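Local coordinates for VP5 (Halorubrum pleomorphic virus 2, PDB 6QGI), which probably mediates fusion with the host cell membrane as an envelope protein of this archaeal virus, at residues A97-V102 with S244-W249; T130-N133 with G138-D141. All blocks are in the same frame, centred on the assembly; numbering follows the deposited sequence.

Interaction 1. Residues A97-V102 with S244-W249; sequences AATTEV and SGISTW
Ser244 O takes two bonds from Thr248, through N and through OG1, in the helical turn that sets Ile246 against Ala98 and Thr99. The two donors reach the carbonyl from opposite faces of its plane, and OG1 lies 2.9 Å from Ser244 O. This turn belongs to helix 225-253, which packs nearly antiparallel against helix 91-133; the two short segments cross at 156° with their axes 10.0 Å apart, in the helical part of the protein.

Ile246 is the residue through which the contact is made, and its two branches divide the work. Its CG1, swung away from the backbone N (chi1 -158°), presses on the buried methyl of Ala98, with CG1 and CB 3.6 Å apart. The CG2 branch, set between the backbone N and the carbonyl carbon, faces two methyls of the other helix, Thr99 CG2 and the more distant Val102 CG2. Beyond this patch, Val102 also meets Ala77 of helix 66-86, while Ile246 touches Leu95.

No hydrogen bond joins the segments; the one polar group among the touching side chains, Thr99 OG1, bonds back to Asp96 O and Leu95 O of its own helix. The methyl of the same side chain faces Ile246, at 4.2 Å from Thr99 CG2 to Ile246 CG2.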
loop_
_atom_site.group_PDB
_atom_site.type_symbol
_atom_site.label_atom_id
_atom_site.label_comp_id
_atom_site.label_asym_id
_atom_site.label_seq_id
_atom_site.Cartn_x
_atom_site.Cartn_y
_atom_site.Cartn_z
ATOM N N ALA A 97 -14.985 10.775 27.340
ATOM C CA ALA A 97 -15.157 9.420 26.814
ATOM C C ALA A 97 -14.974 9.405 25.305
ATOM O O ALA A 97 -14.386 8.469 24.766
ATOM C CB ALA A 97 -16.530 8.890 27.174
ATOM N N ALA A 98 -15.465 10.456 24.632
ATOM C CA ALA A 98 -15.346 10.622 23.190
ATOM C C ALA A 98 -13.891 10.874 22.790
ATOM O O ALA A 98 -13.398 10.182 21.902
ATOM C CB ALA A 98 -16.231 11.765 22.722
ATOM N N THR A 99 -13.196 11.822 23.469
ATOM C CA THR A 99 -11.798 12.194 23.189
ATOM C C THR A 99 -10.828 11.034 23.432
ATOM O O THR A 99 -9.882 10.873 22.659
ATOM C CB THR A 99 -11.358 13.420 24.002
ATOM O OG1 THR A 99 -11.545 13.163 25.392
ATOM C CG2 THR A 99 -12.079 14.693 23.590
ATOM N N THR A 100 -11.069 10.225 24.487
ATOM C CA THR A 100 -10.258 9.060 24.847
ATOM C C THR A 100 -10.282 8.057 23.698
ATOM O O THR A 100 -9.242 7.482 23.387
ATOM C CB THR A 100 -10.742 8.458 26.177
ATOM O OG1 THR A 100 -10.577 9.447 27.190
ATOM C CG2 THR A 100 -9.980 7.203 26.584
ATOM N N GLU A 101 -11.445 7.889 23.042
ATOM C CA GLU A 101 -11.598 6.994 21.898
ATOM C C GLU A 101 -10.852 7.540 20.685
ATOM O O GLU A 101 -10.268 6.752 19.944
ATOM C CB GLU A 101 -13.074 6.752 21.572
ATOM C CG GLU A 101 -13.777 5.879 22.600
ATOM C CD GLU A 101 -13.245 4.468 22.756
ATOM O OE1 GLU A 101 -13.465 3.640 21.842
ATOM O OE2 GLU A 101 -12.608 4.191 23.798
ATOM N N VAL A 102 -10.839 8.883 20.505
ATOM C CA VAL A 102 -10.121 9.576 19.422
ATOM C C VAL A 102 -8.625 9.341 19.623
ATOM O O VAL A 102 -7.945 8.879 18.710
ATOM C CB VAL A 102 -10.453 11.104 19.367
ATOM C CG1 VAL A 102 -9.600 11.843 18.336
ATOM C CG2 VAL A 102 -11.927 11.344 19.104
ATOM N N SER A 244 -11.529 18.863 18.125
ATOM C CA SER A 244 -12.288 20.118 18.098
ATOM C C SER A 244 -13.724 19.884 17.625
ATOM O O SER A 244 -14.656 20.505 18.144
ATOM C CB SER A 244 -11.604 21.139 17.192
ATOM O OG SER A 244 -10.235 21.296 17.529
ATOM N N GLY A 245 -13.872 18.986 16.652
ATOM C CA GLY A 245 -15.152 18.612 16.065
ATOM C C GLY A 245 -16.044 17.822 16.998
ATOM O O GLY A 245 -17.250 18.063 17.028
ATOM N N ILE A 246 -15.467 16.883 17.778
ATOM C CA ILE A 246 -16.240 16.082 18.728
ATOM C C ILE A 246 -16.651 16.974 19.916
ATOM O O ILE A 246 -17.755 16.798 20.426
ATOM C CB ILE A 246 -15.560 14.738 19.152
ATOM C CG1 ILE A 246 -16.593 13.713 19.677
ATOM C CG2 ILE A 246 -14.386 14.913 20.131
ATOM C CD1 ILE A 246 -17.490 13.089 18.640
ATOM N N SER A 247 -15.817 17.983 20.281
ATOM C CA SER A 247 -16.125 18.956 21.340
ATOM C C SER A 247 -17.321 19.818 20.929
ATOM O O SER A 247 -18.102 20.238 21.786
ATOM C CB SER A 247 -14.915 19.832 21.645
ATOM O OG SER A 247 -15.147 20.632 22.794
ATOM N N THR A 248 -17.459 20.065 19.608
ATOM C CA THR A 248 -18.562 20.812 19.004
ATOM C C THR A 248 -19.775 19.873 18.923
ATOM O O THR A 248 -20.874 20.279 19.289
ATOM C CB THR A 248 -18.134 21.390 17.637
ATOM O OG1 THR A 248 -16.986 22.220 17.820
ATOM C CG2 THR A 248 -19.242 22.194 16.958
ATOM N N TRP A 249 -19.562 18.613 18.481
ATOM C CA TRP A 249 -20.598 17.582 18.344
ATOM C C TRP A 249 -21.294 17.311 19.679
ATOM O O TRP A 249 -22.520 17.259 19.710
ATOM C CB TRP A 249 -20.022 16.277 17.757
ATOM C CG TRP A 249 -21.081 15.268 17.415
ATOM C CD1 TRP A 249 -21.777 15.179 16.248
ATOM C CD2 TRP A 249 -21.593 14.235 18.268
ATOM N NE1 TRP A 249 -22.704 14.170 16.325
ATOM C CE2 TRP A 249 -22.595 13.555 17.543
ATOM C CE3 TRP A 249 -21.301 13.814 19.579
ATOM C CZ2 TRP A 249 -23.307 12.476 18.081
ATOM C CZ3 TRP A 249 -22.004 12.745 20.108
ATOM C CH2 TRP A 249 -23.000 12.094 19.366
#

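Interaction 2. Residues T130-N133 with G138-D141; sequences TVVN and GKGD
With chi1 of Val131 at 172°, CG1 stands opposite the backbone N and reaches the peptide between Gly138 and Lys139, while Val132 (chi1 166°) sends CG2 to the side chain of Lys139. The contact is a chain reversal: helix 91-133 ends here, and the loop beyond it folds back so that a type I turn at 138-141 lies against the last helical residues. Gly138 sits closest to the helix backbone, its CA 5.6 Å from that of Val132.

The methyl of Val131 rests over the face of the peptide group, with CG1 3.4 Å from Gly138 O and 3.6 Å from Lys139 N. Within the two segments, then, it is main chain rather than a side chain that packs most closely on this valine. Val131 is buried, and also meets Val44 of helix 37-60 and Val142 just past the turn.

Val132 is more open to solvent. Lys139 runs out fully extended beyond CG and crosses it obliquely, bringing CE to 3.7 Å from Val132 CG2. The ammonium group makes a salt bridge with Asp155 and a hydrogen bond to Leu156 O, which link the turn to strand 155-159 and would hold the lysine chain in this direction.

The turn is closed twice, by Asp141 N on Gly138 O at 3.1 Å and by the aspartate side chain. In this second bond, 2.9 Å long and nearly straight at 168°, Gly138 N gives its hydrogen to the anti lone pair of Asp141 OD2.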
loop_
_atom_site.group_PDB
_atom_site.type_symbol
_atom_site.label_atom_id
_atom_site.label_comp_id
_atom_site.label_asym_id
_atom_site.label_seq_id
_atom_site.Cartn_x
_atom_site.Cartn_y
_atom_site.Cartn_z
ATOM N N THR A 130 27.036 -3.377 8.262
ATOM C CA THR A 130 27.503 -4.388 7.308
ATOM C C THR A 130 28.392 -3.757 6.215
ATOM O O THR A 130 29.362 -4.385 5.786
ATOM C CB THR A 130 26.296 -5.122 6.687
ATOM O OG1 THR A 130 25.436 -5.586 7.721
ATOM C CG2 THR A 130 26.701 -6.303 5.856
ATOM N N VAL A 131 28.070 -2.525 5.780
ATOM C CA VAL A 131 28.827 -1.815 4.742
ATOM C C VAL A 131 30.199 -1.390 5.314
ATOM O O VAL A 131 31.220 -1.795 4.760
ATOM C CB VAL A 131 28.023 -0.634 4.117
ATOM C CG1 VAL A 131 28.892 0.206 3.197
ATOM C CG2 VAL A 131 26.799 -1.143 3.352
ATOM N N VAL A 132 30.223 -0.649 6.446
ATOM C CA VAL A 132 31.462 -0.206 7.106
ATOM C C VAL A 132 32.358 -1.423 7.434
ATOM O O VAL A 132 33.545 -1.403 7.096
ATOM C CB VAL A 132 31.175 0.666 8.365
ATOM C CG1 VAL A 132 32.414 0.831 9.246
ATOM C CG2 VAL A 132 30.629 2.033 7.969
ATOM N N ASN A 133 31.776 -2.487 8.039
ATOM C CA ASN A 133 32.493 -3.708 8.425
ATOM C C ASN A 133 33.062 -4.472 7.228
ATOM O O ASN A 133 34.088 -5.142 7.395
ATOM C CB ASN A 133 31.616 -4.633 9.263
ATOM C CG ASN A 133 31.468 -4.180 10.692
ATOM O OD1 ASN A 133 32.450 -3.909 11.395
ATOM N ND2 ASN A 133 30.235 -4.093 11.159
ATOM N N GLY A 138 32.822 0.699 1.181
ATOM C CA GLY A 138 32.463 1.839 2.014
ATOM C C GLY A 138 31.076 2.321 1.642
ATOM O O GLY A 138 30.496 1.838 0.664
ATOM N N LYS A 139 30.522 3.267 2.415
ATOM C CA LYS A 139 29.171 3.800 2.199
ATOM C C LYS A 139 28.981 4.399 0.795
ATOM O O LYS A 139 27.912 4.229 0.213
ATOM C CB LYS A 139 28.808 4.832 3.272
ATOM C CG LYS A 139 28.569 4.211 4.643
ATOM C CD LYS A 139 28.171 5.245 5.679
ATOM C CE LYS A 139 28.140 4.640 7.055
ATOM N NZ LYS A 139 27.974 5.672 8.106
ATOM N N GLY A 140 30.026 5.025 0.257
ATOM C CA GLY A 140 30.015 5.651 -1.062
ATOM C C GLY A 140 29.924 4.711 -2.248
ATOM O O GLY A 140 29.667 5.163 -3.366
ATOM N N ASP A 141 30.134 3.401 -2.025
ATOM C CA ASP A 141 30.069 2.371 -3.069
ATOM C C ASP A 141 28.639 1.836 -3.243
ATOM O O ASP A 141 28.342 1.219 -4.275
ATOM C CB ASP A 141 31.034 1.215 -2.757
ATOM C CG ASP A 141 32.491 1.634 -2.662
ATOM O OD1 ASP A 141 33.033 2.130 -3.675
ATOM O OD2 ASP A 141 33.089 1.459 -1.578
#

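In the fold
Following the chain from the N terminus, helix 91-133 enters interaction 1 near its start, through 97-102, and interaction 2 at its end, through 130-133. Interaction 2 closes at once, when the chain turns back at 138-141 after a four-residue gap. The chain then passes through strands 155-159 to 218-221 before helix 225-253 returns alongside and 244-249 closes interaction 1. The short loop therefore lies wholly within the long one, and the two do not cross. Their centres are 50 Å apart, and the two contacts join one long helix, near its two ends, to helix 225-253 and to its own following loop.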